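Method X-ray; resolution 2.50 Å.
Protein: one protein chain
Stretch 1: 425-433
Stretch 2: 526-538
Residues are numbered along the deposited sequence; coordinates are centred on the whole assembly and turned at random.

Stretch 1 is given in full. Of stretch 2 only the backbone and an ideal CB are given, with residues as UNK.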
# COMPACT_ATOMS: atom_id res chain seq x y z
N ALA D 425 0.09 -4.52 -45.04
CA ALA D 425 -0.53 -3.59 -44.12
C ALA D 425 -1.34 -2.60 -44.95
O ALA D 425 -0.89 -2.16 -46.01
CB ALA D 425 0.51 -2.88 -43.29
N TRP D 426 -2.53 -2.26 -44.47
CA TRP D 426 -3.44 -1.40 -45.23
C TRP D 426 -4.13 -0.36 -44.37
O TRP D 426 -4.19 -0.48 -43.14
CB TRP D 426 -4.46 -2.24 -46.01
CG TRP D 426 -5.23 -3.24 -45.18
CD1 TRP D 426 -4.85 -4.52 -44.87
CD2 TRP D 426 -6.51 -3.05 -44.56
NE1 TRP D 426 -5.81 -5.13 -44.10
CE2 TRP D 426 -6.84 -4.25 -43.90
CE3 TRP D 426 -7.41 -1.97 -44.51
CZ2 TRP D 426 -8.04 -4.41 -43.19
CZ3 TRP D 426 -8.60 -2.13 -43.80
CH2 TRP D 426 -8.90 -3.34 -43.15
N ARG D 427 -4.66 0.67 -45.03
CA ARG D 427 -5.31 1.79 -44.36
C ARG D 427 -6.80 1.53 -44.20
O ARG D 427 -7.47 1.13 -45.15
CB ARG D 427 -5.12 3.08 -45.16
CG ARG D 427 -3.67 3.42 -45.48
CD ARG D 427 -3.60 4.33 -46.70
NE ARG D 427 -2.22 4.54 -47.15
CZ ARG D 427 -1.55 3.72 -47.94
NH1 ARG D 427 -2.11 2.60 -48.39
NH2 ARG D 427 -0.30 4.01 -48.29
N GLN D 428 -7.31 1.76 -43.00
CA GLN D 428 -8.75 1.72 -42.75
C GLN D 428 -9.34 3.06 -43.14
O GLN D 428 -8.61 3.99 -43.46
CB GLN D 428 -9.04 1.41 -41.28
CG GLN D 428 -8.64 0.01 -40.85
CD GLN D 428 -9.71 -0.67 -40.03
OE1 GLN D 428 -10.84 -0.85 -40.48
NE2 GLN D 428 -9.35 -1.08 -38.82
N THR D 429 -10.67 3.15 -43.12
CA THR D 429 -11.35 4.39 -43.49
C THR D 429 -11.00 5.54 -42.55
O THR D 429 -10.97 6.69 -42.97
CB THR D 429 -12.89 4.20 -43.53
OG1 THR D 429 -13.37 3.88 -42.22
CG2 THR D 429 -13.27 3.08 -44.49
N THR D 430 -10.71 5.20 -41.29
CA THR D 430 -10.37 6.19 -40.26
C THR D 430 -8.95 6.74 -40.40
O THR D 430 -8.60 7.72 -39.74
CB THR D 430 -10.53 5.61 -38.84
OG1 THR D 430 -9.77 4.40 -38.73
CG2 THR D 430 -11.99 5.31 -38.54
N PHE D 431 -8.15 6.11 -41.25
CA PHE D 431 -6.78 6.54 -41.55
C PHE D 431 -6.74 7.92 -42.21
O PHE D 431 -5.93 8.77 -41.84
CB PHE D 431 -6.11 5.51 -42.46
CG PHE D 431 -4.65 5.76 -42.71
CD1 PHE D 431 -4.24 6.65 -43.71
CD2 PHE D 431 -3.68 5.10 -41.97
CE1 PHE D 431 -2.89 6.88 -43.95
CE2 PHE D 431 -2.32 5.33 -42.20
CZ PHE D 431 -1.93 6.22 -43.19
N TYR D 432 -7.62 8.11 -43.18
CA TYR D 432 -7.58 9.27 -44.08
C TYR D 432 -7.94 10.63 -43.45
O TYR D 432 -7.31 11.63 -43.79
CB TYR D 432 -8.41 9.00 -45.34
CG TYR D 432 -7.98 7.76 -46.10
CD1 TYR D 432 -6.87 7.79 -46.95
CD2 TYR D 432 -8.67 6.56 -45.96
CE1 TYR D 432 -6.47 6.65 -47.65
CE2 TYR D 432 -8.28 5.41 -46.65
CZ TYR D 432 -7.18 5.46 -47.50
OH TYR D 432 -6.78 4.34 -48.19
N PRO D 433 -8.94 10.68 -42.54
CA PRO D 433 -9.21 11.95 -41.88
C PRO D 433 -8.11 12.36 -40.90
O PRO D 433 -7.88 13.56 -40.69
CB PRO D 433 -10.52 11.70 -41.12
CG PRO D 433 -11.12 10.52 -41.77
CD PRO D 433 -9.97 9.68 -42.21
N UNK D 526 -17.00 -0.73 -46.19
CA UNK D 526 -15.80 -0.92 -45.39
C UNK D 526 -14.60 -1.38 -46.22
O UNK D 526 -14.75 -2.12 -47.19
CB UNK D 526 -16.08 -1.94 -44.28
N UNK D 527 -13.41 -0.93 -45.82
CA UNK D 527 -12.16 -1.46 -46.33
C UNK D 527 -11.81 -2.78 -45.64
O UNK D 527 -11.82 -2.85 -44.41
CB UNK D 527 -11.03 -0.44 -46.14
N UNK D 528 -11.53 -3.81 -46.43
CA UNK D 528 -11.22 -5.14 -45.90
C UNK D 528 -9.85 -5.62 -46.38
O UNK D 528 -9.28 -5.04 -47.29
CB UNK D 528 -12.30 -6.14 -46.31
N UNK D 529 -9.34 -6.68 -45.76
CA UNK D 529 -8.06 -7.26 -46.15
C UNK D 529 -8.04 -7.68 -47.62
O UNK D 529 -6.99 -7.68 -48.27
CB UNK D 529 -7.74 -8.47 -45.26
N UNK D 530 -9.21 -8.04 -48.14
CA UNK D 530 -9.36 -8.48 -49.53
C UNK D 530 -9.39 -7.29 -50.49
O UNK D 530 -8.64 -7.26 -51.47
CB UNK D 530 -10.63 -9.31 -49.69
N UNK D 531 -10.26 -6.31 -50.21
CA UNK D 531 -10.34 -5.08 -50.99
C UNK D 531 -10.04 -3.87 -50.10
O UNK D 531 -10.96 -3.25 -49.56
CB UNK D 531 -11.72 -4.94 -51.64
N UNK D 532 -8.75 -3.53 -49.93
CA UNK D 532 -8.32 -2.54 -48.94
C UNK D 532 -8.52 -1.08 -49.33
O UNK D 532 -8.41 -0.20 -48.47
CB UNK D 532 -6.84 -2.76 -48.63
N UNK D 533 -8.80 -0.81 -50.60
CA UNK D 533 -8.92 0.57 -51.08
C UNK D 533 -10.29 0.89 -51.68
O UNK D 533 -10.41 1.78 -52.53
CB UNK D 533 -7.84 0.84 -52.12
N UNK D 534 -11.32 0.19 -51.20
CA UNK D 534 -12.69 0.39 -51.66
C UNK D 534 -13.28 1.73 -51.21
O UNK D 534 -14.06 2.35 -51.93
CB UNK D 534 -13.57 -0.75 -51.16
N UNK D 535 -12.90 2.16 -50.00
CA UNK D 535 -13.31 3.46 -49.48
C UNK D 535 -12.09 4.37 -49.33
O UNK D 535 -11.41 4.37 -48.30
CB UNK D 535 -14.03 3.30 -48.14
N UNK D 536 -11.82 5.14 -50.38
CA UNK D 536 -10.71 6.09 -50.39
C UNK D 536 -11.25 7.49 -50.66
O UNK D 536 -12.32 7.63 -51.27
CB UNK D 536 -9.66 5.70 -51.44
N UNK D 537 -10.54 8.54 -50.18
CA UNK D 537 -10.98 9.91 -50.44
C UNK D 537 -11.01 10.23 -51.93
O UNK D 537 -10.06 9.93 -52.65
CB UNK D 537 -10.06 10.90 -49.72
N UNK D 538 -12.12 10.81 -52.38
CA UNK D 538 -12.32 11.17 -53.78
C UNK D 538 -12.24 12.69 -53.94
O UNK D 538 -12.58 13.42 -53.01
CB UNK D 538 -13.66 10.64 -54.29

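Position 526 has an extended backbone and a sideways CB with nothing of stretch 1 within 5.5 Å, so many side chains would suit it; it is Thr 526.

At 527 CA-to-CB points toward stretch 1, the ideal CB 3.8 Å from Trp 426 CZ3 and 4.0 Å from Arg 427 O. The space is bounded by an indole, a carbonyl and the methyl of Thr 429, while the backbone of 534 and 535 curls back nearby. A medium-sized side chain fits, and a polar one could serve that backbone. The residue is Asn 527. Its OD1 accepts a hydrogen bond from the backbone N of residue 535 (N to OD1 2.7 Å) and its ND2 donates one to the backbone O of residue 535 (ND2 to O 3.1 Å), tying 527 to 535 across the intervening turn. The backbone O of Asn 527 approaches Trp 426 CH2 at 3.2 Å.

The CB of 528 points away, leaving choice wide, although its carbonyl carbon lies over one face of the Trp 426 ring. Thr 528 OG1 accepts a weak hydrogen bond from the N of 531 (3.3 Å). At 529 the CB is sideways, 4.0 Å from Trp 426 NE1; small or outward-turning side chains would do, and Ala 529 adds its methyl beside the indole.

Positions 530 and 531 make no contact with stretch 1 and tolerate much: they are Glu 530 and Ala 531, the latter opening a type I turn that ends at 534.

At 532, phi of -79° permits proline, and CA-to-CB points toward stretch 1, the ideal CB 3.6 Å from Trp 426 CB. A compact apolar group is favoured; Pro 532 supplies it.

The CB of 533 is sideways, but Arg 427 offers a positive charge within reach of a longer acidic side chain; polar alternatives are plausible. Glu 533 forms a long salt bridge, OE2 to Arg 427 NH1 at 3.9 Å, with the oxygen well out of the guanidinium plane, so charge alone links them. At 534 stretch 1 sets no demand and many side chains would do; it is Ala 534.

At 535 the ideal CB sits 3.7 Å from Thr 429 CG2, suiting an aliphatic or small side chain; Val 535 packs against that methyl. The CB of 536 lies 4.6 Å from Tyr 432 OH, where small polar or apolar groups fit; Thr 536 places CG2 3.6 Å from Tyr 432 OH.

At 537 CA-to-CB points toward stretch 1, the ideal CB 5.1 Å from Tyr 432 CB, and phi of -61° is compatible with proline; apolar groups suit it. Pro 537 lays CD over the ring face of Tyr 432, 3.6 Å from the centroid, a CH-pi contact. Position 538 is out of reach, so little constrains it; Gln 538 donates a hydrogen bond from NE2 to Thr 536 O (2.7 Å).

Stretch 2 (526-538) TNTAEAPEAVTPQ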
# COMPACT_ATOMS: atom_id res chain seq x y z
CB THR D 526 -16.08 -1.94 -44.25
OG1 THR D 526 -17.21 -1.51 -43.49
CG2 THR D 526 -14.90 -2.07 -43.33
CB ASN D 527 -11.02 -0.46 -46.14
CG ASN D 527 -11.12 0.73 -47.08
OD1 ASN D 527 -11.59 0.61 -48.21
ND2 ASN D 527 -10.65 1.88 -46.62
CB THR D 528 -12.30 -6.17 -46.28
OG1 THR D 528 -12.43 -6.22 -47.71
CG2 THR D 528 -13.65 -5.82 -45.66
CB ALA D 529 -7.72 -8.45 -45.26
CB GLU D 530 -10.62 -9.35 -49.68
CG GLU D 530 -10.80 -10.43 -48.60
CD GLU D 530 -9.90 -11.65 -48.78
OE1 GLU D 530 -8.66 -11.50 -48.87
OE2 GLU D 530 -10.44 -12.78 -48.83
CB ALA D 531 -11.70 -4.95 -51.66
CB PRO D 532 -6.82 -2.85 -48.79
CG PRO D 532 -6.41 -3.38 -50.11
CD PRO D 532 -7.61 -4.09 -50.69
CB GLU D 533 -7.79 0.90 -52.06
CG GLU D 533 -6.38 0.77 -51.47
CD GLU D 533 -5.37 1.69 -52.12
OE1 GLU D 533 -5.26 1.69 -53.37
OE2 GLU D 533 -4.67 2.42 -51.38
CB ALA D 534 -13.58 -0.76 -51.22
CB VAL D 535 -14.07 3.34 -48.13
CG1 VAL D 535 -14.57 4.71 -47.66
CG2 VAL D 535 -15.23 2.37 -48.24
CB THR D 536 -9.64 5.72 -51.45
OG1 THR D 536 -10.28 5.51 -52.72
CG2 THR D 536 -8.89 4.46 -51.05
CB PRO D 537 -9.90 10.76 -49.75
CG PRO D 537 -9.35 9.88 -48.71
CD PRO D 537 -9.37 8.50 -49.29
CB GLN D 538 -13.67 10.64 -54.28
CG GLN D 538 -13.88 9.14 -54.10
CD GLN D 538 -12.80 8.29 -54.76
OE1 GLN D 538 -12.51 8.45 -55.95
NE2 GLN D 538 -12.20 7.39 -53.99
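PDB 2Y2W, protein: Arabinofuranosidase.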